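Local coordinates for trafficking protein particle complex subunit 3 (Naegleria fowleri, PDB 6AQ3) that probably acts as a subunit of the TRAPP complex in vesicle trafficking and carries a covalently bound palmitic acid chain, at residues Q55-G60 and V150-L155; S37-M42 and L141-I146; K86-S91 and T115-V120; Y166-C169 and G173-Q176. All coordinates share one frame; numbering follows the deposited sequence. Where two conformers were deposited one is given.

Contact 1: Q55-G60 and V150-L155; sequences QLEKMG and VIRGAL. With PLM (palmitic acid), chain N.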
# COMPACT_ATOMS: atom_id res chain seq x y z
N GLN C 55 0.69 5.69 -15.70
CA GLN C 55 -0.01 6.16 -14.51
C GLN C 55 0.63 5.64 -13.22
O GLN C 55 0.62 6.32 -12.19
CB GLN C 55 -1.48 5.77 -14.57
CG GLN C 55 -2.27 6.69 -15.45
CD GLN C 55 -2.27 8.10 -14.91
OE1 GLN C 55 -2.59 8.32 -13.74
NE2 GLN C 55 -1.89 9.06 -15.76
N LEU C 56 1.18 4.42 -13.26
CA LEU C 56 1.86 3.89 -12.09
C LEU C 56 3.10 4.73 -11.79
O LEU C 56 3.40 5.03 -10.63
CB LEU C 56 2.23 2.41 -12.32
CG LEU C 56 1.05 1.43 -12.28
CD1 LEU C 56 1.44 -0.02 -12.66
CD2 LEU C 56 0.42 1.49 -10.88
N GLU C 57 3.80 5.15 -12.85
CA GLU C 57 4.97 6.00 -12.67
C GLU C 57 4.59 7.35 -12.09
O GLU C 57 5.27 7.86 -11.19
CB GLU C 57 5.68 6.17 -14.01
CG GLU C 57 7.12 6.64 -13.90
CD GLU C 57 7.25 8.15 -13.70
OE1 GLU C 57 6.24 8.87 -13.90
OE2 GLU C 57 8.36 8.60 -13.34
N LYS C 58 3.50 7.95 -12.58
CA LYS C 58 3.08 9.25 -12.09
C LYS C 58 2.64 9.18 -10.63
O LYS C 58 2.84 10.14 -9.88
CB LYS C 58 1.97 9.81 -12.98
N MET C 59 2.04 8.07 -10.22
CA MET C 59 1.71 7.88 -8.82
C MET C 59 2.99 7.83 -7.99
O MET C 59 3.06 8.44 -6.91
CB MET C 59 0.90 6.58 -8.64
CG MET C 59 -0.55 6.69 -9.13
SD MET C 59 -1.35 5.05 -9.24
CE MET C 59 -2.74 5.39 -10.32
N GLY C 60 4.01 7.12 -8.47
CA GLY C 60 5.28 7.09 -7.76
C GLY C 60 5.96 8.44 -7.78
O GLY C 60 6.52 8.89 -6.76
N VAL C 150 8.90 6.97 -8.06
CA VAL C 150 9.46 7.36 -6.76
C VAL C 150 10.88 7.87 -6.93
O VAL C 150 11.27 8.88 -6.33
CB VAL C 150 9.36 6.19 -5.77
CG1 VAL C 150 10.00 6.55 -4.42
CG2 VAL C 150 7.89 5.86 -5.55
N ILE C 151 11.67 7.18 -7.76
CA ILE C 151 13.06 7.55 -8.01
C ILE C 151 13.12 8.91 -8.70
O ILE C 151 13.89 9.79 -8.29
CB ILE C 151 13.75 6.45 -8.84
CG1 ILE C 151 13.97 5.21 -7.96
CG2 ILE C 151 15.03 6.98 -9.53
CD1 ILE C 151 14.51 4.01 -8.69
N ARG C 152 12.30 9.10 -9.73
CA ARG C 152 12.31 10.36 -10.47
C ARG C 152 11.86 11.53 -9.60
O ARG C 152 12.47 12.61 -9.64
CB ARG C 152 11.41 10.25 -11.71
CG ARG C 152 11.27 11.59 -12.48
CD ARG C 152 10.57 11.36 -13.81
NE ARG C 152 9.15 11.07 -13.66
CZ ARG C 152 8.19 11.98 -13.78
NH1 ARG C 152 8.50 13.23 -14.05
NH2 ARG C 152 6.92 11.66 -13.63
N GLY C 153 10.80 11.34 -8.82
CA GLY C 153 10.32 12.43 -7.99
C GLY C 153 11.28 12.74 -6.87
O GLY C 153 11.53 13.91 -6.55
N ALA C 154 11.87 11.71 -6.26
CA ALA C 154 12.81 11.97 -5.19
C ALA C 154 14.02 12.74 -5.70
O ALA C 154 14.43 13.75 -5.11
CB ALA C 154 13.25 10.65 -4.54
N LEU C 155 14.59 12.31 -6.83
CA LEU C 155 15.83 12.94 -7.30
C LEU C 155 15.58 14.37 -7.76
O LEU C 155 16.48 15.22 -7.63
CB LEU C 155 16.47 12.12 -8.41
CG LEU C 155 17.02 10.76 -7.96
CD1 LEU C 155 17.72 10.02 -9.09
CD2 LEU C 155 17.95 10.93 -6.79
C1 PLM N . 20.72 11.91 -2.90
O2 PLM N . 21.00 11.88 -4.13
C2 PLM N . 19.86 10.73 -2.18
C3 PLM N . 19.09 9.74 -3.08
C4 PLM N . 17.55 9.82 -2.96
C5 PLM N . 16.86 8.53 -2.45
C6 PLM N . 15.42 8.35 -2.99
C7 PLM N . 14.65 7.12 -2.43
C8 PLM N . 14.04 6.20 -3.52
C9 PLM N . 13.07 5.14 -2.95
CA PLM N . 12.91 3.86 -3.83
CB PLM N . 11.90 2.83 -3.28
CC PLM N . 10.50 2.90 -3.95
CD PLM N . 9.36 2.36 -3.07
CE PLM N . 8.10 1.88 -3.84
CF PLM N . 6.83 1.81 -2.96
CG PLM N . 5.70 0.95 -3.53
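Gly60 of helix 49-75 and Val150 of helix 146-157 bring the two backbones together, with Gly60 CA 4.3 Å from Val150 CA. Gly60 has no side chain, so main chain meets main chain. Val150 CA lies 3.3 Å from Gly60 O in a CA-H...O contact. Val150 CG2 packs on the same glycine, 3.6 Å from Gly60 CA.

The other tie is a salt bridge. Arg152 approaches Glu57 side-on and grips one carboxylate oxygen with each of two nitrogens. Arg152 NE gives a short, nearly straight bond of 2.6 Å to Glu57 OE2. Arg152 NH2 reaches Glu57 OE1 at 2.9 Å, on the syn lone pair. The two flat groups are nearly coplanar, 26° apart. The bend of the arginine at chi3 (72°) turns the guanidinium edge toward the acid.

Val150 CG1 points to the palmitic acid instead, 3.7 Å from its C9. Ala154 CB touches the same chain at C6, at 3.5 Å. This helix therefore lines one side of the lipid.

Tyr61 adds a cation-pi contact to Arg152. Leu56 packs on Tyr35 and Met42 of helix 25-42. On the sheet side, Ile151 and Leu155 pack on Cys164 and Val162 of strand 160-168.

Contact 2: S37-M42 and L141-I146; sequences SLVTQM and LYYSNI
Val39 of helix 25-42 makes a CH-pi contact with the ring of Tyr143. Its CG2 methyl sits over one face, 4.2 Å from the ring centroid and 19° off the normal. It is displaced from the centre toward the rim. Tyr143 CG lies anti to its own backbone N (chi1 -173°), which carries the ring from the loop to the helix.

The remaining contacts are apolar. Val39 CG1 lies above the rim of the ring, on the same face, 3.6 Å from Tyr143 CE1. It also reaches Leu141 CD2 more loosely, at 4.4 Å. Both methyls are on one side of the ring, CG2 further in and CG1 out past the rim, on the way to Leu141.

The loop before helix 146-157 makes a type I beta turn here, from Tyr142 to Asn145. Tyr143 takes the second position of the turn. Asn145 N closes it with a 2.9 Å hydrogen bond to Tyr142 O.

Polar bonds fix the loop from outside the contact. Tyr143 O bonds Tyr35 OH, while Tyr142 N and Asn145 ND2 bond OD1 and O of Asn53. On helix 25-42, Gln41 NE2 is hydrogen-bonded to Asp45 OD2 of the second subunit.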
# COMPACT_ATOMS: atom_id res chain seq x y z
N SER C 37 -3.99 -4.55 -5.25
CA SER C 37 -5.36 -4.15 -5.55
C SER C 37 -5.40 -2.97 -6.51
O SER C 37 -6.34 -2.84 -7.31
CB SER C 37 -6.12 -3.79 -4.26
OG SER C 37 -6.00 -4.80 -3.28
N LEU C 38 -4.43 -2.06 -6.41
CA LEU C 38 -4.37 -0.92 -7.33
C LEU C 38 -4.09 -1.40 -8.75
O LEU C 38 -4.81 -1.03 -9.69
CB LEU C 38 -3.30 0.08 -6.86
CG LEU C 38 -2.91 1.21 -7.83
CD1 LEU C 38 -4.11 2.09 -8.22
CD2 LEU C 38 -1.83 2.06 -7.21
N VAL C 39 -3.04 -2.22 -8.94
CA VAL C 39 -2.71 -2.70 -10.29
C VAL C 39 -3.87 -3.51 -10.85
O VAL C 39 -4.26 -3.34 -12.01
CB VAL C 39 -1.42 -3.53 -10.28
CG1 VAL C 39 -1.07 -3.99 -11.68
CG2 VAL C 39 -0.28 -2.76 -9.63
N THR C 40 -4.49 -4.35 -10.00
CA THR C 40 -5.63 -5.15 -10.43
C THR C 40 -6.77 -4.27 -10.90
O THR C 40 -7.36 -4.52 -11.95
CB THR C 40 -6.09 -6.05 -9.28
OG1 THR C 40 -5.06 -7.01 -9.01
CG2 THR C 40 -7.43 -6.79 -9.64
N GLN C 41 -7.07 -3.20 -10.16
CA GLN C 41 -8.11 -2.28 -10.60
C GLN C 41 -7.76 -1.63 -11.93
O GLN C 41 -8.62 -1.49 -12.81
CB GLN C 41 -8.36 -1.24 -9.50
CG GLN C 41 -9.25 -0.09 -9.92
CD GLN C 41 -10.68 -0.50 -10.20
OE1 GLN C 41 -11.15 -1.52 -9.69
NE2 GLN C 41 -11.38 0.30 -11.00
N MET C 42 -6.51 -1.23 -12.11
CA MET C 42 -6.12 -0.62 -13.38
C MET C 42 -6.15 -1.61 -14.54
O MET C 42 -6.52 -1.25 -15.65
CB MET C 42 -4.74 0.02 -13.26
CG MET C 42 -4.72 1.13 -12.23
SD MET C 42 -3.10 1.87 -12.06
CE MET C 42 -2.95 2.62 -13.67
N LEU C 141 3.36 -5.23 -19.33
CA LEU C 141 3.08 -4.49 -18.11
C LEU C 141 4.32 -4.49 -17.22
O LEU C 141 4.98 -5.52 -17.05
CB LEU C 141 1.93 -5.16 -17.35
CG LEU C 141 1.68 -4.73 -15.91
CD1 LEU C 141 1.02 -3.37 -15.89
CD2 LEU C 141 0.83 -5.79 -15.18
N TYR C 142 4.64 -3.34 -16.66
CA TYR C 142 5.68 -3.27 -15.63
C TYR C 142 4.97 -3.11 -14.29
O TYR C 142 4.75 -2.00 -13.79
CB TYR C 142 6.67 -2.16 -15.92
CG TYR C 142 7.65 -2.53 -17.01
CD1 TYR C 142 8.47 -3.65 -16.87
CD2 TYR C 142 7.78 -1.74 -18.16
CE1 TYR C 142 9.39 -4.00 -17.87
CE2 TYR C 142 8.70 -2.08 -19.17
CZ TYR C 142 9.50 -3.21 -19.01
OH TYR C 142 10.41 -3.57 -19.98
N TYR C 143 4.65 -4.27 -13.70
CA TYR C 143 3.83 -4.35 -12.50
C TYR C 143 4.28 -3.38 -11.41
O TYR C 143 3.44 -2.77 -10.73
CB TYR C 143 3.86 -5.78 -11.98
CG TYR C 143 2.90 -6.03 -10.84
CD1 TYR C 143 1.57 -6.36 -11.07
CD2 TYR C 143 3.33 -5.91 -9.53
CE1 TYR C 143 0.69 -6.59 -10.01
CE2 TYR C 143 2.48 -6.12 -8.49
CZ TYR C 143 1.16 -6.46 -8.73
OH TYR C 143 0.33 -6.65 -7.66
N SER C 144 5.60 -3.22 -11.22
CA SER C 144 6.17 -2.39 -10.16
C SER C 144 6.61 -1.01 -10.64
O SER C 144 7.48 -0.41 -10.00
CB SER C 144 7.36 -3.09 -9.53
OG SER C 144 6.96 -4.27 -8.91
N ASN C 145 6.00 -0.47 -11.70
CA ASN C 145 6.49 0.76 -12.30
C ASN C 145 6.44 1.94 -11.33
O ASN C 145 7.19 2.91 -11.52
CB ASN C 145 5.71 1.11 -13.55
CG ASN C 145 6.60 1.68 -14.65
OD1 ASN C 145 7.78 1.35 -14.71
ND2 ASN C 145 6.03 2.49 -15.54
N ILE C 146 5.61 1.85 -10.29
CA ILE C 146 5.57 2.89 -9.27
C ILE C 146 6.97 3.18 -8.71
O ILE C 146 7.23 4.30 -8.26
CB ILE C 146 4.59 2.49 -8.16
CG1 ILE C 146 4.22 3.70 -7.30
CG2 ILE C 146 5.20 1.41 -7.27
CD1 ILE C 146 2.95 3.50 -6.51

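Contact 3: K86-S91 and T115-V120; sequences KDTAES and TEYSIV. With EDO (1,2-ethanediol), chain O.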
# COMPACT_ATOMS: atom_id res chain seq x y z
N LYS C 86 26.15 10.23 -9.82
CA LYS C 86 26.78 8.95 -9.55
C LYS C 86 26.56 8.50 -8.10
O LYS C 86 26.49 7.30 -7.84
CB LYS C 86 28.29 9.04 -9.85
N ASP C 87 26.42 9.45 -7.17
CA ASP C 87 26.22 9.10 -5.76
C ASP C 87 24.84 8.51 -5.50
O ASP C 87 24.66 7.79 -4.51
CB ASP C 87 26.36 10.34 -4.87
CG ASP C 87 27.72 10.99 -4.98
OD1 ASP C 87 28.72 10.25 -5.09
OD2 ASP C 87 27.78 12.25 -4.95
N THR C 88 23.86 8.79 -6.36
CA THR C 88 22.51 8.32 -6.09
C THR C 88 22.42 6.81 -6.19
O THR C 88 21.54 6.22 -5.56
CB THR C 88 21.51 8.96 -7.05
OG1 THR C 88 21.75 8.46 -8.37
CG2 THR C 88 21.68 10.49 -7.05
N ALA C 89 23.32 6.17 -6.94
CA ALA C 89 23.19 4.74 -7.19
C ALA C 89 23.28 3.94 -5.90
O ALA C 89 22.38 3.14 -5.60
CB ALA C 89 24.26 4.30 -8.19
N GLU C 90 24.35 4.14 -5.12
CA GLU C 90 24.47 3.41 -3.86
C GLU C 90 23.37 3.82 -2.89
O GLU C 90 22.81 2.98 -2.18
CB GLU C 90 25.86 3.64 -3.24
N SER C 91 23.03 5.11 -2.86
CA SER C 91 22.02 5.60 -1.94
C SER C 91 20.68 4.92 -2.17
O SER C 91 20.01 4.52 -1.21
CB SER C 91 21.87 7.11 -2.11
OG SER C 91 23.09 7.78 -1.86
N THR C 115 26.54 9.02 -16.46
CA THR C 115 25.21 9.60 -16.43
C THR C 115 24.12 8.54 -16.49
O THR C 115 22.93 8.88 -16.47
CB THR C 115 25.03 10.59 -17.58
OG1 THR C 115 25.20 9.92 -18.83
CG2 THR C 115 26.06 11.73 -17.46
N GLU C 116 24.49 7.26 -16.56
CA GLU C 116 23.52 6.17 -16.58
C GLU C 116 24.04 5.01 -15.75
O GLU C 116 25.23 4.69 -15.78
CB GLU C 116 23.24 5.62 -17.98
CG GLU C 116 22.93 6.62 -19.03
CD GLU C 116 22.59 5.95 -20.34
OE1 GLU C 116 22.24 6.65 -21.31
OE2 GLU C 116 22.68 4.70 -20.38
N TYR C 117 23.13 4.37 -15.03
CA TYR C 117 23.41 3.12 -14.36
C TYR C 117 22.11 2.35 -14.29
O TYR C 117 21.02 2.91 -14.48
CB TYR C 117 24.02 3.35 -12.96
CG TYR C 117 23.15 4.13 -11.99
CD1 TYR C 117 22.14 3.49 -11.27
CD2 TYR C 117 23.31 5.50 -11.80
CE1 TYR C 117 21.33 4.19 -10.37
CE2 TYR C 117 22.51 6.21 -10.91
CZ TYR C 117 21.52 5.54 -10.20
OH TYR C 117 20.72 6.21 -9.31
N SER C 118 22.21 1.06 -14.00
CA SER C 118 21.05 0.22 -13.79
C SER C 118 21.06 -0.27 -12.36
O SER C 118 22.12 -0.45 -11.75
CB SER C 118 21.02 -0.98 -14.74
OG SER C 118 20.84 -0.56 -16.08
N ILE C 119 19.86 -0.49 -11.82
CA ILE C 119 19.67 -1.09 -10.51
C ILE C 119 19.07 -2.47 -10.75
O ILE C 119 17.96 -2.59 -11.27
CB ILE C 119 18.74 -0.23 -9.62
CG1 ILE C 119 19.35 1.15 -9.35
CG2 ILE C 119 18.48 -0.91 -8.30
CD1 ILE C 119 18.43 2.11 -8.58
N VAL C 120 19.81 -3.52 -10.40
CA VAL C 120 19.38 -4.89 -10.65
C VAL C 120 19.11 -5.59 -9.32
O VAL C 120 19.84 -5.39 -8.35
CB VAL C 120 20.42 -5.68 -11.48
CG1 VAL C 120 20.52 -5.11 -12.89
CG2 VAL C 120 21.77 -5.67 -10.80
C1 EDO O . 28.17 11.86 -12.47
O1 EDO O . 27.58 12.00 -11.17
C2 EDO O . 27.33 12.55 -13.54
O2 EDO O . 27.19 13.93 -13.22
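Ala89 CB sits squarely over one face of the Tyr117 ring. The methyl lies 3.5 Å from the ring centroid and only 8° off the normal, a centred CH-pi contact. The ring is overlapped as a whole, since every ring carbon is about equally far from the methyl. The nearest is Tyr117 CZ, at 3.6 Å.

The phenol end of the ring runs on to Thr88. Tyr117 OH donates a short hydrogen bond of 2.6 Å to Thr88 OG1. The two side chains cross at about a right angle, and the threonine oxygen lies at the edge of the ring, near its plane. Thr88 OG1 stands between its own backbone N and carbonyl carbon (chi1 69°), a position that faces it to the phenol. Thr88 OG1 is also hydrogen-bonded to Phe85 O.

The contact joins helix 85-101 to strand 116-121 of the antiparallel sheet. Trp110 and Phe85 meet the tyrosine ring too. Thr88 and Ser91 touch the palmitic acid, so this helix borders the lipid. Nearby, Lys86 N bonds O1 of a 1,2-ethanediol at 2.6 Å, probably a molecule from the crystallisation liquor.

The chemistry implies a short chain of hydrogen bonds, Tyr117 OH to Thr88 OG1 to Phe85 O. The phenol donates its hydrogen bond to the threonine oxygen, which can in turn donate to Phe85 O. Both hydroxyls are thus satisfied inside an otherwise apolar interface, while the small alanine methyl lets the helix lie close against the ring.

Contact 4: Y166-C169 and G173-Q176; sequences YKKC and GDDQ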
# COMPACT_ATOMS: atom_id res chain seq x y z
N TYR C 166 11.84 0.73 -16.31
CA TYR C 166 12.08 -0.70 -16.19
C TYR C 166 12.62 -1.25 -17.50
O TYR C 166 12.18 -0.86 -18.59
CB TYR C 166 10.79 -1.43 -15.80
CG TYR C 166 10.76 -1.96 -14.38
CD1 TYR C 166 11.40 -3.15 -14.05
CD2 TYR C 166 10.08 -1.26 -13.38
CE1 TYR C 166 11.39 -3.65 -12.74
CE2 TYR C 166 10.06 -1.73 -12.05
CZ TYR C 166 10.71 -2.92 -11.75
OH TYR C 166 10.67 -3.37 -10.46
N LYS C 167 13.58 -2.15 -17.41
CA LYS C 167 14.09 -2.85 -18.58
C LYS C 167 13.88 -4.35 -18.51
O LYS C 167 13.66 -4.97 -19.55
CB LYS C 167 15.59 -2.54 -18.77
CG LYS C 167 15.90 -1.05 -18.85
CD LYS C 167 16.09 -0.57 -20.29
CE LYS C 167 14.88 0.19 -20.82
NZ LYS C 167 15.11 0.75 -22.19
N LYS C 168 13.94 -4.96 -17.33
CA LYS C 168 13.76 -6.39 -17.17
C LYS C 168 12.96 -6.64 -15.90
O LYS C 168 13.17 -5.95 -14.90
CB LYS C 168 15.11 -7.11 -17.14
CG LYS C 168 15.80 -7.14 -18.50
CD LYS C 168 17.26 -7.56 -18.43
CE LYS C 168 17.40 -9.02 -18.05
NZ LYS C 168 18.80 -9.52 -18.24
N CYS C 169 12.03 -7.61 -15.95
CA CYS C 169 11.20 -8.00 -14.79
C CYS C 169 10.90 -9.50 -14.86
O CYS C 169 10.49 -9.98 -15.93
CB CYS C 169 9.89 -7.20 -14.74
SG CYS C 169 8.88 -7.39 -13.20
N GLY C 173 9.25 -13.02 -17.58
CA GLY C 173 10.16 -14.07 -17.98
C GLY C 173 11.62 -13.70 -17.96
O GLY C 173 12.46 -14.52 -18.36
N ASP C 174 11.96 -12.51 -17.46
CA ASP C 174 13.36 -12.12 -17.35
C ASP C 174 13.99 -12.77 -16.12
O ASP C 174 13.31 -13.20 -15.19
CB ASP C 174 13.48 -10.59 -17.28
CG ASP C 174 12.94 -9.91 -18.53
OD1 ASP C 174 13.20 -10.43 -19.63
OD2 ASP C 174 12.23 -8.89 -18.42
N ASP C 175 15.32 -12.89 -16.15
CA ASP C 175 16.05 -13.57 -15.09
C ASP C 175 16.20 -12.72 -13.83
O ASP C 175 16.53 -13.26 -12.76
CB ASP C 175 17.40 -14.07 -15.62
CG ASP C 175 18.22 -12.97 -16.22
OD1 ASP C 175 17.63 -11.99 -16.71
OD2 ASP C 175 19.46 -13.13 -16.29
N GLN C 176 16.02 -11.40 -13.94
CA GLN C 176 16.09 -10.51 -12.79
C GLN C 176 15.34 -9.22 -13.12
O GLN C 176 14.94 -8.99 -14.27
CB GLN C 176 17.54 -10.20 -12.43
CG GLN C 176 18.25 -9.41 -13.50
CD GLN C 176 19.71 -9.16 -13.18
OE1 GLN C 176 20.30 -9.87 -12.36
NE2 GLN C 176 20.31 -8.18 -13.84
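Cys169 N makes the shortest polar bond here, 2.8 Å to Asp174 OD2. The bond is fairly straight, with an angle of 161° at the hydrogen. It uses the anti lone pair of the carboxylate oxygen, the one away from Asp174 OD1. Asp174 CG lies anti to its own carbonyl carbon (chi1 -61°), which swings the acid back over the cysteine. The same aspartate returns a weak bond, Asp174 N to Cys169 O, at 3.3 Å. Asp174 thus holds both backbone polar atoms of Cys169, one with its side chain and one with its main chain. Arg140 makes a long, weak ion pair with Asp174 OD2. A nearby positive charge of this kind would probably favour the ionised acid.

Lys168 meets the next two residues as well. Its CB lies 3.4 Å from Gln176 O. Its chain then bends at chi3 and takes NZ to Asp175 OD1, 3.1 Å away. This is a salt bridge whose hydrogen bond is weak.

Gly173 has a positive phi (92°) as the chain comes back toward strand 160-168. The contact spans the end of that strand and the connection of a beta hairpin. A classic beta bulge sets both Lys167 and Lys168 opposite Glu178. Strand 177-186 begins just after Gln176 and pairs antiparallel with strand 160-168. The Tyr166 ring meets that of Tyr142, their planes about 15° apart. Tyr166 also packs on Ile147 and Cys148 of helix 146-157, while Gln176 reaches Val120 of strand 116-121.

Contacts 1 and 2 cross along the chain, their segments alternating, and contact 3 is nested inside both loops. Contact 4 follows last. Contacts 1 and 2 have centres about 13 Å apart and touch where helices 25-42 and 49-75 pack, as in Met59 on Leu38. Contacts 3 and 4, centres about 17 Å apart, reach the same antiparallel sheet and meet at Val120 and Gln176. Tyr142 and Tyr166 join contact 2 to contact 4. Contacts 2 and 3 have centres about 24 Å apart, on opposite sides of the chain's centre. Contact 1 joins helices 49-75 and 146-157, the latter packing on strand 160-168. Palmitic acid also touches Ile146 and Thr88, so three of the contacts border lipid.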